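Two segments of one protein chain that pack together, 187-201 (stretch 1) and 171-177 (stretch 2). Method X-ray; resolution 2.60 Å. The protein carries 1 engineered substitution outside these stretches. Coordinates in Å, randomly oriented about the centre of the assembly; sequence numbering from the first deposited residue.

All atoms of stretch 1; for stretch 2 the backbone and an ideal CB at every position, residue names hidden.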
# COMPACT_ATOMS: atom_id res chain seq x y z
N ARG A 187 -29.82 -1.91 19.73
CA ARG A 187 -30.67 -0.99 20.48
C ARG A 187 -30.78 0.29 19.66
O ARG A 187 -31.88 0.78 19.41
CB ARG A 187 -30.05 -0.66 21.85
CG ARG A 187 -30.95 -1.01 23.03
CD ARG A 187 -30.55 -0.25 24.28
NE ARG A 187 -29.13 -0.40 24.61
CZ ARG A 187 -28.55 -1.55 24.96
NH1 ARG A 187 -29.27 -2.67 25.05
NH2 ARG A 187 -27.26 -1.58 25.24
N ASN A 188 -29.62 0.81 19.23
CA ASN A 188 -29.56 2.02 18.42
C ASN A 188 -30.37 1.84 17.15
O ASN A 188 -31.23 2.66 16.84
CB ASN A 188 -28.11 2.34 18.03
CG ASN A 188 -27.27 2.79 19.21
OD1 ASN A 188 -27.80 3.21 20.24
ND2 ASN A 188 -25.95 2.73 19.04
N ALA A 189 -30.09 0.77 16.43
CA ALA A 189 -30.79 0.47 15.18
C ALA A 189 -32.30 0.57 15.33
O ALA A 189 -32.96 1.30 14.60
CB ALA A 189 -30.40 -0.91 14.68
N LEU A 190 -32.84 -0.16 16.30
CA LEU A 190 -34.28 -0.18 16.54
C LEU A 190 -34.80 1.15 17.09
O LEU A 190 -35.88 1.60 16.72
CB LEU A 190 -34.64 -1.33 17.48
CG LEU A 190 -34.22 -2.74 17.04
CD1 LEU A 190 -34.70 -3.74 18.06
CD2 LEU A 190 -34.79 -3.07 15.66
N HIS A 191 -34.03 1.76 17.99
CA HIS A 191 -34.45 3.03 18.58
C HIS A 191 -34.61 4.10 17.48
O HIS A 191 -35.65 4.76 17.39
CB HIS A 191 -33.43 3.48 19.63
CG HIS A 191 -33.83 4.70 20.38
ND1 HIS A 191 -34.95 4.74 21.19
CD2 HIS A 191 -33.30 5.94 20.43
CE1 HIS A 191 -35.08 5.95 21.70
NE2 HIS A 191 -34.09 6.70 21.25
N VAL A 192 -33.58 4.26 16.66
CA VAL A 192 -33.62 5.24 15.58
C VAL A 192 -34.74 4.94 14.59
O VAL A 192 -35.26 5.85 13.95
CB VAL A 192 -32.28 5.28 14.83
CG1 VAL A 192 -32.35 6.28 13.69
CG2 VAL A 192 -31.16 5.64 15.78
N ARG A 193 -35.10 3.67 14.44
CA ARG A 193 -36.17 3.31 13.52
C ARG A 193 -37.50 3.81 14.07
O ARG A 193 -38.34 4.32 13.33
CB ARG A 193 -36.24 1.79 13.31
CG ARG A 193 -37.51 1.33 12.59
CD ARG A 193 -37.76 2.11 11.31
NE ARG A 193 -36.83 1.76 10.24
CZ ARG A 193 -36.62 2.50 9.16
NH1 ARG A 193 -37.28 3.64 9.01
NH2 ARG A 193 -35.77 2.11 8.22
N GLU A 194 -37.67 3.66 15.38
CA GLU A 194 -38.87 4.12 16.06
C GLU A 194 -39.01 5.62 15.86
O GLU A 194 -40.04 6.11 15.38
CB GLU A 194 -38.77 3.83 17.56
CG GLU A 194 -38.90 2.38 17.94
CD GLU A 194 -38.41 2.13 19.36
OE1 GLU A 194 -38.60 3.03 20.21
OE2 GLU A 194 -37.86 1.03 19.62
N LEU A 195 -37.96 6.35 16.23
CA LEU A 195 -37.92 7.80 16.10
C LEU A 195 -38.31 8.26 14.69
O LEU A 195 -39.21 9.08 14.52
CB LEU A 195 -36.51 8.29 16.45
CG LEU A 195 -36.21 9.80 16.44
CD1 LEU A 195 -36.81 10.45 17.67
CD2 LEU A 195 -34.71 10.02 16.42
N LEU A 196 -37.63 7.72 13.68
CA LEU A 196 -37.88 8.08 12.28
C LEU A 196 -39.22 7.63 11.73
O LEU A 196 -39.71 8.18 10.74
CB LEU A 196 -36.77 7.52 11.40
CG LEU A 196 -35.38 8.00 11.78
CD1 LEU A 196 -34.34 7.14 11.08
CD2 LEU A 196 -35.23 9.47 11.43
N GLY A 197 -39.80 6.62 12.34
CA GLY A 197 -41.08 6.14 11.86
C GLY A 197 -40.99 4.87 11.05
O GLY A 197 -40.97 3.78 11.62
N ALA A 198 -40.93 4.99 9.73
CA ALA A 198 -40.88 3.80 8.90
C ALA A 198 -40.61 4.07 7.43
O ALA A 198 -39.99 3.25 6.75
CB ALA A 198 -42.18 3.03 9.05
N ALA A 199 -41.07 5.20 6.93
CA ALA A 199 -40.84 5.52 5.52
C ALA A 199 -39.42 6.02 5.29
O ALA A 199 -38.94 6.02 4.16
CB ALA A 199 -41.86 6.55 5.05
N THR A 200 -38.74 6.42 6.36
CA THR A 200 -37.38 6.95 6.26
C THR A 200 -36.32 5.86 6.09
O THR A 200 -36.23 4.92 6.88
CB THR A 200 -37.03 7.78 7.52
OG1 THR A 200 -38.00 8.82 7.70
CG2 THR A 200 -35.64 8.42 7.37
N PRO A 201 -35.50 5.98 5.03
CA PRO A 201 -34.42 5.05 4.71
C PRO A 201 -33.36 5.00 5.81
O PRO A 201 -32.80 6.02 6.18
CB PRO A 201 -33.85 5.61 3.41
CG PRO A 201 -35.01 6.30 2.80
CD PRO A 201 -35.63 6.99 3.97
N UNK A 171 -31.82 16.35 6.20
CA UNK A 171 -31.60 14.97 5.80
C UNK A 171 -32.80 14.06 6.00
O UNK A 171 -33.43 14.07 7.06
CB UNK A 171 -30.41 14.40 6.58
N UNK A 172 -33.11 13.26 4.98
CA UNK A 172 -34.24 12.33 5.03
C UNK A 172 -33.82 10.86 4.92
O UNK A 172 -34.63 9.99 4.59
CB UNK A 172 -35.22 12.66 3.91
N UNK A 173 -32.54 10.58 5.19
CA UNK A 173 -31.99 9.22 5.16
C UNK A 173 -30.74 9.23 6.04
O UNK A 173 -30.00 10.20 6.06
CB UNK A 173 -31.67 8.77 3.73
N UNK A 174 -30.53 8.14 6.78
CA UNK A 174 -29.39 8.07 7.70
C UNK A 174 -28.68 6.72 7.73
O UNK A 174 -29.29 5.68 7.49
CB UNK A 174 -29.86 8.41 9.12
N UNK A 175 -27.38 6.76 8.03
CA UNK A 175 -26.57 5.55 8.14
C UNK A 175 -25.86 5.55 9.49
O UNK A 175 -25.15 6.51 9.82
CB UNK A 175 -25.56 5.46 6.99
N UNK A 176 -26.05 4.48 10.25
CA UNK A 176 -25.45 4.30 11.57
C UNK A 176 -24.18 3.46 11.54
O UNK A 176 -24.04 2.56 10.71
CB UNK A 176 -26.46 3.65 12.51
N UNK A 177 -23.27 3.74 12.47
CA UNK A 177 -22.03 2.99 12.59
C UNK A 177 -22.31 1.90 13.61
O UNK A 177 -22.89 2.16 14.66
CB UNK A 177 -20.85 3.87 13.00

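Stretch 1 is a helix, 187-196, followed by a loop, 197-201. Residues 174-177 form a strand that runs nearly antiparallel to the helix, at 158°, with 9.7 Å between the axes at closest approach. The loop brings P201 alongside position 173, where the CA atoms are 4.8 Å apart.

Position 171 has an ideal CB with nothing of stretch 1 within 5.5 Å, so stretch 1 sets no preference. The residue is Y171, which makes no contact with stretch 1.

Position 172 points sideways, and its ideal CB lies 5.5 Å from T200 CG2. Its carbonyl is the closer feature: the O atom is 3.2 Å from P201 CD and 3.3 Å from T200 CG2. Many side chains would suit, including long polar ones that can lead off. The residue is R172. Its end leads away from stretch 1, and its NH1 donates a hydrogen bond to Y171 O at 2.6 Å.

Position 173 has an extended backbone. Its ideal CB is 3.8 Å from P201 O, and its CA approaches the same oxygen at 3.5 Å in a CA-H...O contact. A small side chain fits easily beside the proline. The residue is A173, whose CB meets P201 CB at 3.9 Å.

Position 174 also points sideways. Its ideal CB is 4.8 Å from P201 O and 5.1 Å from L196 CD1. The backbone N donates a hydrogen bond to P201 O at 3.2 Å, a link open to any residue but proline. L196 and the T200 methyl offer an apolar surface, so leucine, isoleucine, methionine or an aromatic residue would suit. The residue is F174, and the end of its side chain comes nearer to stretch 1. Its CE2 lies 3.7 Å from L196 CD2 and 3.8 Å from T200 CG2, with the T200 methyl at the ring edge.

Position 175 points away from stretch 1, which does not restrict the choice. The residue is K175, whose NZ is hydrogen-bonded elsewhere in the structure.

Position 176 points toward the helix. No atom of stretch 1 lies within 5.5 Å of the ideal CB, so there is room for a side chain of some length. A189 and V192 offer apolar surface; leucine, isoleucine or methionine would suit. The residue is L176. Its CD2 lies 4.0 Å from both A189 CA and V192 CG2, and 4.2 Å from N188 O.

Position 177 is out of reach, so stretch 1 leaves it open. The residue is K177.

Stretch 2 (171-177) YRAFKLK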
# COMPACT_ATOMS: atom_id res chain seq x y z
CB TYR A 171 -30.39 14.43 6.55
CG TYR A 171 -29.10 15.00 6.02
CD1 TYR A 171 -28.57 14.56 4.81
CD2 TYR A 171 -28.44 16.03 6.69
CE1 TYR A 171 -27.43 15.12 4.27
CE2 TYR A 171 -27.30 16.61 6.16
CZ TYR A 171 -26.80 16.15 4.94
OH TYR A 171 -25.70 16.75 4.37
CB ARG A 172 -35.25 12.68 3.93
CG ARG A 172 -35.86 14.07 4.05
CD ARG A 172 -36.73 14.19 5.30
NE ARG A 172 -37.07 15.58 5.63
CZ ARG A 172 -36.38 16.36 6.46
NH1 ARG A 172 -35.29 15.90 7.08
NH2 ARG A 172 -36.77 17.60 6.69
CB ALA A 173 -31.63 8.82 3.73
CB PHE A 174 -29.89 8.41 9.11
CG PHE A 174 -30.77 9.63 9.16
CD1 PHE A 174 -30.23 10.89 9.40
CD2 PHE A 174 -32.13 9.53 8.87
CE1 PHE A 174 -31.02 12.04 9.34
CE2 PHE A 174 -32.93 10.68 8.80
CZ PHE A 174 -32.38 11.93 9.03
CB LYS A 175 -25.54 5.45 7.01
CG LYS A 175 -24.77 4.11 7.02
CD LYS A 175 -23.96 3.85 5.75
CE LYS A 175 -22.77 4.76 5.63
NZ LYS A 175 -22.02 4.55 4.36
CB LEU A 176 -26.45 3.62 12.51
CG LEU A 176 -27.57 4.41 13.18
CD1 LEU A 176 -28.10 5.52 12.26
CD2 LEU A 176 -28.68 3.44 13.56
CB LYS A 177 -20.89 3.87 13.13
CG LYS A 177 -20.56 5.13 12.32
CD LYS A 177 -19.30 4.98 11.48
CE LYS A 177 -19.62 4.52 10.05
NZ LYS A 177 -18.39 4.37 9.20
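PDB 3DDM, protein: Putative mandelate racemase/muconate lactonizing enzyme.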